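Long-range contacts in uncharacterized protein (Pyrococcus furiosus DSM 3638, PDB 3WZ2), which is an archaeal homologue of the proteasome-assembly chaperones and probably acts on the proteasome, as an assembly or activating factor: residues E24-V29 / A83-F88; K112-A117 / K173-L178; E129-G134 / L178-G183. One frame throughout, in Å; residues are numbered along the deposited sequence.

Contact 1 of 3, residues E24-V29 / A83-F88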
loop_
_atom_site.group_PDB
_atom_site.type_symbol
_atom_site.label_atom_id
_atom_site.label_comp_id
_atom_site.label_asym_id
_atom_site.label_seq_id
_atom_site.Cartn_x
_atom_site.Cartn_y
_atom_site.Cartn_z
ATOM N N GLU B 24 -4.599 -19.013 24.869
ATOM C CA GLU B 24 -4.493 -17.766 24.130
ATOM C C GLU B 24 -5.647 -16.843 24.520
ATOM O O GLU B 24 -6.788 -17.264 24.505
ATOM C CB GLU B 24 -4.551 -18.062 22.620
ATOM C CG GLU B 24 -4.740 -16.844 21.747
ATOM C CD GLU B 24 -6.203 -16.472 21.487
ATOM O OE1 GLU B 24 -7.002 -17.330 21.041
ATOM O OE2 GLU B 24 -6.536 -15.289 21.616
ATOM N N GLY B 25 -5.347 -15.597 24.861
ATOM C CA GLY B 25 -6.368 -14.624 25.230
ATOM C C GLY B 25 -6.110 -13.258 24.620
ATOM O O GLY B 25 -6.040 -12.263 25.337
ATOM N N TYR B 26 -6.010 -13.198 23.297
ATOM C CA TYR B 26 -5.762 -11.931 22.605
ATOM C C TYR B 26 -6.999 -11.027 22.691
ATOM O O TYR B 26 -8.101 -11.509 22.929
ATOM C CB TYR B 26 -5.376 -12.147 21.134
ATOM C CG TYR B 26 -3.881 -12.408 20.869
ATOM C CD1 TYR B 26 -3.076 -12.957 21.847
ATOM C CD2 TYR B 26 -3.298 -12.056 19.640
ATOM C CE1 TYR B 26 -1.733 -13.179 21.645
ATOM C CE2 TYR B 26 -1.949 -12.288 19.416
ATOM C CZ TYR B 26 -1.166 -12.857 20.410
ATOM O OH TYR B 26 0.174 -13.107 20.245
ATOM N N PRO B 27 -6.824 -9.718 22.477
ATOM C CA PRO B 27 -7.978 -8.831 22.525
ATOM C C PRO B 27 -9.064 -9.182 21.550
ATOM O O PRO B 27 -8.799 -9.558 20.420
ATOM C CB PRO B 27 -7.391 -7.453 22.164
ATOM C CG PRO B 27 -5.930 -7.565 22.491
ATOM C CD PRO B 27 -5.571 -8.984 22.204
ATOM N N GLY B 28 -10.296 -9.051 21.984
ATOM C CA GLY B 28 -11.449 -9.454 21.188
ATOM C C GLY B 28 -12.684 -8.970 21.948
ATOM O O GLY B 28 -12.570 -8.122 22.831
ATOM N N VAL B 29 -13.845 -9.530 21.633
ATOM C CA VAL B 29 -15.125 -9.000 22.120
ATOM C C VAL B 29 -15.162 -9.007 23.642
ATOM O O VAL B 29 -14.805 -9.992 24.272
ATOM C CB VAL B 29 -16.321 -9.941 21.718
ATOM C CG1 VAL B 29 -17.663 -9.285 22.046
ATOM C CG2 VAL B 29 -16.301 -10.361 20.250
ATOM N N ALA B 83 -0.617 -16.709 26.235
ATOM C CA ALA B 83 -0.270 -15.712 25.238
ATOM C C ALA B 83 -1.156 -14.499 25.386
ATOM O O ALA B 83 -2.394 -14.631 25.341
ATOM C CB ALA B 83 -0.445 -16.309 23.849
ATOM N N ILE B 84 -0.532 -13.323 25.454
ATOM C CA ILE B 84 -1.216 -12.050 25.724
ATOM C C ILE B 84 -0.803 -11.060 24.653
ATOM O O ILE B 84 0.330 -11.084 24.194
ATOM C CB ILE B 84 -0.783 -11.536 27.127
ATOM C CG1 ILE B 84 -1.463 -12.466 28.217
ATOM C CG2 ILE B 84 -1.058 -10.038 27.292
ATOM C CD1 ILE B 84 -1.102 -12.196 29.648
ATOM N N ALA B 85 -1.707 -10.173 24.278
ATOM C CA ALA B 85 -1.378 -9.041 23.447
ATOM C C ALA B 85 -2.024 -7.769 23.971
ATOM O O ALA B 85 -3.217 -7.747 24.225
ATOM C CB ALA B 85 -1.840 -9.296 22.014
ATOM N N ASP B 86 -1.262 -6.687 24.035
ATOM C CA ASP B 86 -1.792 -5.408 24.440
ATOM C C ASP B 86 -2.174 -4.473 23.296
ATOM O O ASP B 86 -2.647 -3.379 23.549
ATOM C CB ASP B 86 -0.817 -4.739 25.410
ATOM C CG ASP B 86 -0.848 -5.398 26.809
ATOM O OD1 ASP B 86 -1.941 -5.779 27.258
ATOM O OD2 ASP B 86 0.219 -5.579 27.437
ATOM N N ILE B 87 -2.053 -4.927 22.053
ATOM C CA ILE B 87 -2.459 -4.137 20.893
ATOM C C ILE B 87 -3.348 -5.021 20.013
ATOM O O ILE B 87 -3.250 -6.247 20.058
ATOM C CB ILE B 87 -1.226 -3.608 20.131
ATOM C CG1 ILE B 87 -0.272 -4.739 19.840
ATOM C CG2 ILE B 87 -0.477 -2.620 21.012
ATOM C CD1 ILE B 87 0.847 -4.351 18.901
ATOM N N PHE B 88 -4.247 -4.413 19.259
ATOM C CA PHE B 88 -5.189 -5.192 18.427
ATOM C C PHE B 88 -4.625 -5.028 17.036
ATOM O O PHE B 88 -4.504 -3.936 16.547
ATOM C CB PHE B 88 -6.687 -4.749 18.556
ATOM C CG PHE B 88 -7.687 -5.589 17.715
ATOM C CD1 PHE B 88 -8.387 -6.675 18.271
ATOM C CD2 PHE B 88 -7.966 -5.251 16.372
ATOM C CE1 PHE B 88 -9.303 -7.409 17.507
ATOM C CE2 PHE B 88 -8.871 -5.989 15.611
ATOM C CZ PHE B 88 -9.533 -7.072 16.173
HETATM O O HOH W 1 -4.167 -10.403 25.508
HETATM O O HOH W 2 1.762 -13.247 22.646
#
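Glu24 and Ala83 close a parallel beta pairing, their CA atoms 4.8 Å apart, and the one direct backbone bond across the contact runs from Gly25 N to Ala83 O (3.1 Å, 167° at the hydrogen). Beyond it a water replaces direct pairing: it donates to Gly25 O and accepts from Ala85 N. Tyr26 has CG beside its backbone N (chi1 -86°), which turns CG toward Ala85. Ala85 CB sits over the centre of the Tyr26 ring, 3.7 Å from the centroid and 2° off the normal, a CH-pi contact, while Ala83 O lies at the ring edge in its plane. A second water links Tyr26 OH to Ile84 O. Pro27 then packs its CD 3.7 Å from Ala85 CB, and its CG comes to 3.2 Å from Ala85 O. At the far end Pro27 O meets the edge of the Phe88 ring, 3.6 Å from CD1. Tyr26 N donates to Glu24 OE2 on the anti side (2.7 Å), and Glu24 OE1 is bound by Ser115 and Ser160. With both oxygens engaged, the buried Glu24 carboxylate is probably held against rotation, and it links the start of the loop to strand 112-120 and helix 158-169.

Contact 2 of 3, residues K112-A117 / K173-L178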
loop_
_atom_site.group_PDB
_atom_site.type_symbol
_atom_site.label_atom_id
_atom_site.label_comp_id
_atom_site.label_asym_id
_atom_site.label_seq_id
_atom_site.Cartn_x
_atom_site.Cartn_y
_atom_site.Cartn_z
ATOM N N LYS B 112 -2.658 -29.422 24.501
ATOM C CA LYS B 112 -3.909 -28.688 24.318
ATOM C C LYS B 112 -3.650 -27.260 23.846
ATOM O O LYS B 112 -2.704 -26.627 24.269
ATOM C CB LYS B 112 -4.709 -28.606 25.624
ATOM C CG LYS B 112 -5.267 -29.913 26.097
ATOM C CD LYS B 112 -6.142 -29.740 27.318
ATOM C CE LYS B 112 -6.328 -31.050 28.076
ATOM N NZ LYS B 112 -7.724 -31.532 27.998
ATOM N N VAL B 113 -4.550 -26.761 23.013
ATOM C CA VAL B 113 -4.566 -25.398 22.580
ATOM C C VAL B 113 -5.924 -24.847 22.917
ATOM O O VAL B 113 -6.922 -25.266 22.355
ATOM C CB VAL B 113 -4.303 -25.317 21.066
ATOM C CG1 VAL B 113 -4.081 -23.887 20.632
ATOM C CG2 VAL B 113 -3.087 -26.156 20.697
ATOM N N ILE B 114 -5.971 -23.870 23.814
ATOM C CA ILE B 114 -7.234 -23.387 24.350
ATOM C C ILE B 114 -7.282 -21.885 24.135
ATOM O O ILE B 114 -6.458 -21.151 24.661
ATOM C CB ILE B 114 -7.343 -23.687 25.859
ATOM C CG1 ILE B 114 -7.263 -25.176 26.127
ATOM C CG2 ILE B 114 -8.664 -23.178 26.402
ATOM C CD1 ILE B 114 -6.972 -25.553 27.572
ATOM N N SER B 115 -8.275 -21.418 23.397
ATOM C CA SER B 115 -8.515 -19.990 23.272
ATOM C C SER B 115 -9.639 -19.537 24.194
ATOM O O SER B 115 -10.619 -20.230 24.389
ATOM C CB SER B 115 -8.857 -19.654 21.798
ATOM O OG SER B 115 -7.741 -19.903 20.962
ATOM N N LEU B 116 -9.445 -18.378 24.791
ATOM C CA LEU B 116 -10.417 -17.749 25.640
ATOM C C LEU B 116 -10.990 -16.557 24.907
ATOM O O LEU B 116 -10.248 -15.675 24.476
ATOM C CB LEU B 116 -9.739 -17.258 26.914
ATOM C CG LEU B 116 -8.904 -18.297 27.626
ATOM C CD1 LEU B 116 -8.371 -17.670 28.890
ATOM C CD2 LEU B 116 -9.722 -19.545 27.927
ATOM N N ALA B 117 -12.288 -16.562 24.699
ATOM C CA ALA B 117 -12.925 -15.546 23.859
ATOM C C ALA B 117 -14.220 -15.077 24.493
ATOM O O ALA B 117 -14.718 -15.690 25.452
ATOM C CB ALA B 117 -13.201 -16.111 22.479
ATOM N N LYS B 173 -5.119 -30.902 19.688
ATOM C CA LYS B 173 -6.386 -30.802 20.377
ATOM C C LYS B 173 -6.617 -29.348 20.674
ATOM O O LYS B 173 -5.860 -28.740 21.434
ATOM C CB LYS B 173 -6.355 -31.640 21.677
ATOM C CG LYS B 173 -6.084 -33.118 21.456
ATOM C CD LYS B 173 -5.761 -33.911 22.723
ATOM C CE LYS B 173 -6.956 -34.096 23.636
ATOM N NZ LYS B 173 -8.204 -34.464 22.901
ATOM N N SER B 174 -7.654 -28.789 20.063
ATOM C CA SER B 174 -7.935 -27.352 20.153
ATOM C C SER B 174 -9.349 -27.114 20.694
ATOM O O SER B 174 -10.278 -27.931 20.484
ATOM C CB SER B 174 -7.673 -26.604 18.835
ATOM O OG SER B 174 -8.621 -26.872 17.846
ATOM N N TYR B 175 -9.474 -26.025 21.449
ATOM C CA TYR B 175 -10.711 -25.624 22.066
ATOM C C TYR B 175 -10.829 -24.111 22.077
ATOM O O TYR B 175 -9.820 -23.409 22.146
ATOM C CB TYR B 175 -10.798 -26.086 23.510
ATOM C CG TYR B 175 -10.283 -27.483 23.815
ATOM C CD1 TYR B 175 -8.949 -27.758 23.747
ATOM C CD2 TYR B 175 -11.142 -28.531 24.205
ATOM C CE1 TYR B 175 -8.457 -29.010 24.043
ATOM C CE2 TYR B 175 -10.647 -29.804 24.518
ATOM C CZ TYR B 175 -9.300 -30.014 24.449
ATOM O OH TYR B 175 -8.793 -31.242 24.737
ATOM N N VAL B 176 -12.065 -23.616 22.029
ATOM C CA VAL B 176 -12.363 -22.254 22.438
ATOM C C VAL B 176 -13.442 -22.270 23.547
ATOM O O VAL B 176 -14.440 -22.954 23.431
ATOM C CB VAL B 176 -12.850 -21.414 21.252
ATOM C CG1 VAL B 176 -12.993 -19.945 21.635
ATOM C CG2 VAL B 176 -11.904 -21.544 20.050
ATOM N N LEU B 177 -13.210 -21.506 24.602
ATOM C CA LEU B 177 -14.232 -21.214 25.602
ATOM C C LEU B 177 -14.746 -19.806 25.351
ATOM O O LEU B 177 -13.933 -18.875 25.225
ATOM C CB LEU B 177 -13.627 -21.298 26.988
ATOM C CG LEU B 177 -12.991 -22.635 27.359
ATOM C CD1 LEU B 177 -12.345 -22.540 28.724
ATOM C CD2 LEU B 177 -14.047 -23.710 27.362
ATOM N N LEU B 178 -16.074 -19.670 25.220
ATOM C CA LEU B 178 -16.684 -18.402 24.912
ATOM C C LEU B 178 -17.598 -17.916 26.020
ATOM O O LEU B 178 -18.652 -18.504 26.275
ATOM C CB LEU B 178 -17.488 -18.507 23.634
ATOM C CG LEU B 178 -16.665 -18.881 22.415
ATOM C CD1 LEU B 178 -16.991 -20.288 21.988
ATOM C CD2 LEU B 178 -16.952 -17.951 21.295
HETATM O O HOH W 3 -7.920 -22.721 20.108
#
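The Tyr175 ring presents its edge to Val113, whose carbonyl O lies in the ring plane 3.5 Å from CD1. Ile114 CG1 and Lys112 CG approach the same ring obliquely, each 3.9 Å from a ring carbon (CD1 and CE1 respectively), so the lysine's aliphatic chain crosses the phenol at an angle. Tyr175 CG stands beside its own backbone N (chi1 -41°), the same N that donates to Val113 O, which keeps the base of the ring next to that carbonyl. Glu142 takes a hydrogen bond with the hydroxyl at the ring's outer end. Lys173, two residues before Tyr175 on the same segment, reaches this acidic cluster, its NZ making salt bridges to Glu138, Glu139 and Glu142. Under these side chains runs a regular ladder of five backbone bonds, alternating in direction: Val113 N to Lys173 O, Tyr175 N to Val113 O, Ser115 N to Tyr175 O (2.8 Å, 172°), Leu177 N to Ser115 O, and Ala117 N to Leu177 O. Tyr175 O also accepts from a water that donates to Ser115 OG, the hydroxyl that also holds the Glu24 carboxylate. On the face bearing Ile114, Leu116, Tyr175 and Leu177, Leu116 CD2 and Leu177 CD1 lie side by side at 4.1 Å. The opposite face carries Ser115 CB against Val176 CG2 (4.0 Å) and Ala117 CB against Val176 CG1 (3.9 Å). Helices 188-202 and 137-145 pack on the first face and helix 158-169 on the second. The short strand axes approach to 4.6 Å at 20°. A twisted parallel pair inside a mixed sheet, with helices on each face, is consistent with a three-layer alpha/beta/alpha sandwich, here in a PAC2 family protein.

Contact 3 of 3, residues E129-G134 / L178-G183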
loop_
_atom_site.group_PDB
_atom_site.type_symbol
_atom_site.label_atom_id
_atom_site.label_comp_id
_atom_site.label_asym_id
_atom_site.label_seq_id
_atom_site.Cartn_x
_atom_site.Cartn_y
_atom_site.Cartn_z
ATOM N N GLU B 129 -23.804 -17.059 30.249
ATOM C CA GLU B 129 -23.277 -18.416 30.245
ATOM C C GLU B 129 -21.873 -18.491 29.541
ATOM O O GLU B 129 -21.333 -17.492 29.049
ATOM C CB GLU B 129 -24.272 -19.343 29.538
ATOM C CG GLU B 129 -25.680 -19.433 30.152
ATOM C CD GLU B 129 -25.808 -20.173 31.509
ATOM O OE1 GLU B 129 -24.807 -20.450 32.213
ATOM O OE2 GLU B 129 -26.977 -20.430 31.902
ATOM N N VAL B 130 -21.288 -19.682 29.541
ATOM C CA VAL B 130 -20.044 -19.978 28.811
ATOM C C VAL B 130 -20.262 -21.153 27.862
ATOM O O VAL B 130 -20.772 -22.181 28.254
ATOM C CB VAL B 130 -18.900 -20.358 29.779
ATOM C CG1 VAL B 130 -17.599 -20.687 29.016
ATOM C CG2 VAL B 130 -18.664 -19.234 30.754
ATOM N N TRP B 131 -19.913 -20.953 26.601
ATOM C CA TRP B 131 -20.007 -22.009 25.605
ATOM C C TRP B 131 -18.631 -22.534 25.286
ATOM O O TRP B 131 -17.634 -21.927 25.597
ATOM C CB TRP B 131 -20.662 -21.480 24.319
ATOM C CG TRP B 131 -22.056 -20.980 24.464
ATOM C CD1 TRP B 131 -22.438 -19.799 24.996
ATOM C CD2 TRP B 131 -23.265 -21.620 24.015
ATOM N NE1 TRP B 131 -23.804 -19.649 24.912
ATOM C CE2 TRP B 131 -24.336 -20.751 24.310
ATOM C CE3 TRP B 131 -23.535 -22.811 23.351
ATOM C CZ2 TRP B 131 -25.669 -21.064 24.007
ATOM C CZ3 TRP B 131 -24.867 -23.128 23.038
ATOM C CH2 TRP B 131 -25.915 -22.266 23.377
ATOM N N GLY B 132 -18.590 -23.650 24.584
ATOM C CA GLY B 132 -17.359 -24.267 24.189
ATOM C C GLY B 132 -17.455 -24.772 22.761
ATOM O O GLY B 132 -18.563 -25.057 22.258
ATOM N N ILE B 133 -16.299 -24.898 22.103
ATOM C CA ILE B 133 -16.239 -25.583 20.825
ATOM C C ILE B 133 -14.862 -26.211 20.710
ATOM O O ILE B 133 -13.870 -25.668 21.172
ATOM C CB ILE B 133 -16.550 -24.609 19.652
ATOM C CG1 ILE B 133 -16.500 -25.303 18.288
ATOM C CG2 ILE B 133 -15.581 -23.458 19.646
ATOM C CD1 ILE B 133 -17.591 -26.338 18.056
ATOM N N GLY B 134 -14.824 -27.379 20.106
ATOM C CA GLY B 134 -13.626 -28.165 20.000
ATOM C C GLY B 134 -13.247 -28.285 18.547
ATOM O O GLY B 134 -14.098 -28.184 17.665
ATOM N N LEU B 178 -16.074 -19.670 25.220
ATOM C CA LEU B 178 -16.684 -18.402 24.912
ATOM C C LEU B 178 -17.598 -17.916 26.020
ATOM O O LEU B 178 -18.652 -18.504 26.275
ATOM C CB LEU B 178 -17.488 -18.507 23.634
ATOM C CG LEU B 178 -16.665 -18.881 22.415
ATOM C CD1 LEU B 178 -16.991 -20.288 21.988
ATOM C CD2 LEU B 178 -16.952 -17.951 21.295
ATOM N N GLY B 179 -17.198 -16.825 26.653
ATOM C CA GLY B 179 -18.041 -16.173 27.649
ATOM C C GLY B 179 -19.013 -15.268 26.968
ATOM O O GLY B 179 -18.609 -14.289 26.324
ATOM N N GLU B 180 -20.283 -15.583 27.093
ATOM C CA GLU B 180 -21.341 -14.632 26.746
ATOM C C GLU B 180 -21.134 -13.308 27.434
ATOM O O GLU B 180 -20.713 -13.226 28.606
ATOM C CB GLU B 180 -22.730 -15.149 27.119
ATOM C CG GLU B 180 -23.186 -16.346 26.319
ATOM C CD GLU B 180 -24.602 -16.794 26.688
ATOM O OE1 GLU B 180 -25.064 -16.408 27.791
ATOM O OE2 GLU B 180 -25.258 -17.503 25.891
ATOM N N THR B 181 -21.371 -12.250 26.681
ATOM C CA THR B 181 -21.150 -10.883 27.172
ATOM C C THR B 181 -22.030 -9.938 26.349
ATOM O O THR B 181 -22.588 -10.325 25.299
ATOM C CB THR B 181 -19.649 -10.506 27.116
ATOM O OG1 THR B 181 -19.432 -9.227 27.746
ATOM C CG2 THR B 181 -19.126 -10.452 25.689
ATOM N N PHE B 182 -22.150 -8.706 26.805
ATOM C CA PHE B 182 -22.970 -7.696 26.121
ATOM C C PHE B 182 -22.552 -7.596 24.667
ATOM O O PHE B 182 -23.362 -7.705 23.752
ATOM C CB PHE B 182 -22.792 -6.331 26.780
ATOM C CG PHE B 182 -23.061 -6.326 28.261
ATOM C CD1 PHE B 182 -22.040 -6.577 29.189
ATOM C CD2 PHE B 182 -24.338 -6.053 28.734
ATOM C CE1 PHE B 182 -22.290 -6.560 30.562
ATOM C CE2 PHE B 182 -24.591 -6.039 30.098
ATOM C CZ PHE B 182 -23.573 -6.283 31.012
ATOM N N GLY B 183 -21.269 -7.360 24.462
ATOM C CA GLY B 183 -20.734 -7.188 23.111
ATOM C C GLY B 183 -20.030 -5.869 22.882
ATOM O O GLY B 183 -19.382 -5.682 21.864
HETATM O O HOH W 4 -20.089 -15.387 30.275
#
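An antiparallel beta pairing joins strand 130-134 to the end of strand 174-181, setting an antiparallel strand beside the parallel centre of the mixed sheet. Trp131 and Leu178 form the hydrogen-bonded pair, with Trp131 N donating to Leu178 O and Leu178 N to Trp131 O, both at 2.8 Å. Val130 and Gly179 follow as the non-hydrogen-bonded pair, their CA atoms 4.5 Å apart. One step further Glu180 N donates to Glu129 O, and a water donates to both Glu129 O and Glu180 O. The Glu180 side chain, extended beyond CG, then adds two bonds of its own: its OE1 accepts from Glu129 N (2.8 Å, 169°) and is also in a salt bridge with Lys125, while OE2 takes the indole N-H of Trp131. Ring and carboxylate planes stand 44° apart, and the indole N-H meets OE2 from above the carboxylate plane; Glu129 N also comes to OE1 from outside that plane. Held at both oxygens, the group has little freedom to turn. An alanine in place of Glu180 would probably leave Trp131 NE1, Glu129 N and Lys125 without their carboxylate partner and the indole freer to turn. On the side of Leu178, its CD1 packs 4.2 Å from Ile133 CG2, alongside Ile156 of strand 154-157; Ile133 also touches Gly66 of the second subunit. The indole bond is nearly straight, 177° at the hydrogen, with Glu180 OE2 2.8 Å from Trp131 NE1 and in the ring plane.

All three contacts belong to one mixed sheet. Contacts 1 and 2 are buried near the centre of the chain; contact 3 lies further out and is partly buried, with Glu129 exposed. Strand 174-181 serves contacts 2 and 3, Leu178 belonging to both, and pairs parallel with strand 112-120 but antiparallel with strand 130-134. Contact 1 meets contact 2 through strand 21-24, where Glu24 N bonds Ile114 O. Their chemistry follows position: continuous backbone pairing with apolar cover in contact 2, a single direct bond supplemented by waters and loop packing in contact 1, and a carboxylate reinforcing the backbone bonds in contact 3. Val29 packs on Thr181 and Gly183, bringing contacts 1 and 3 together.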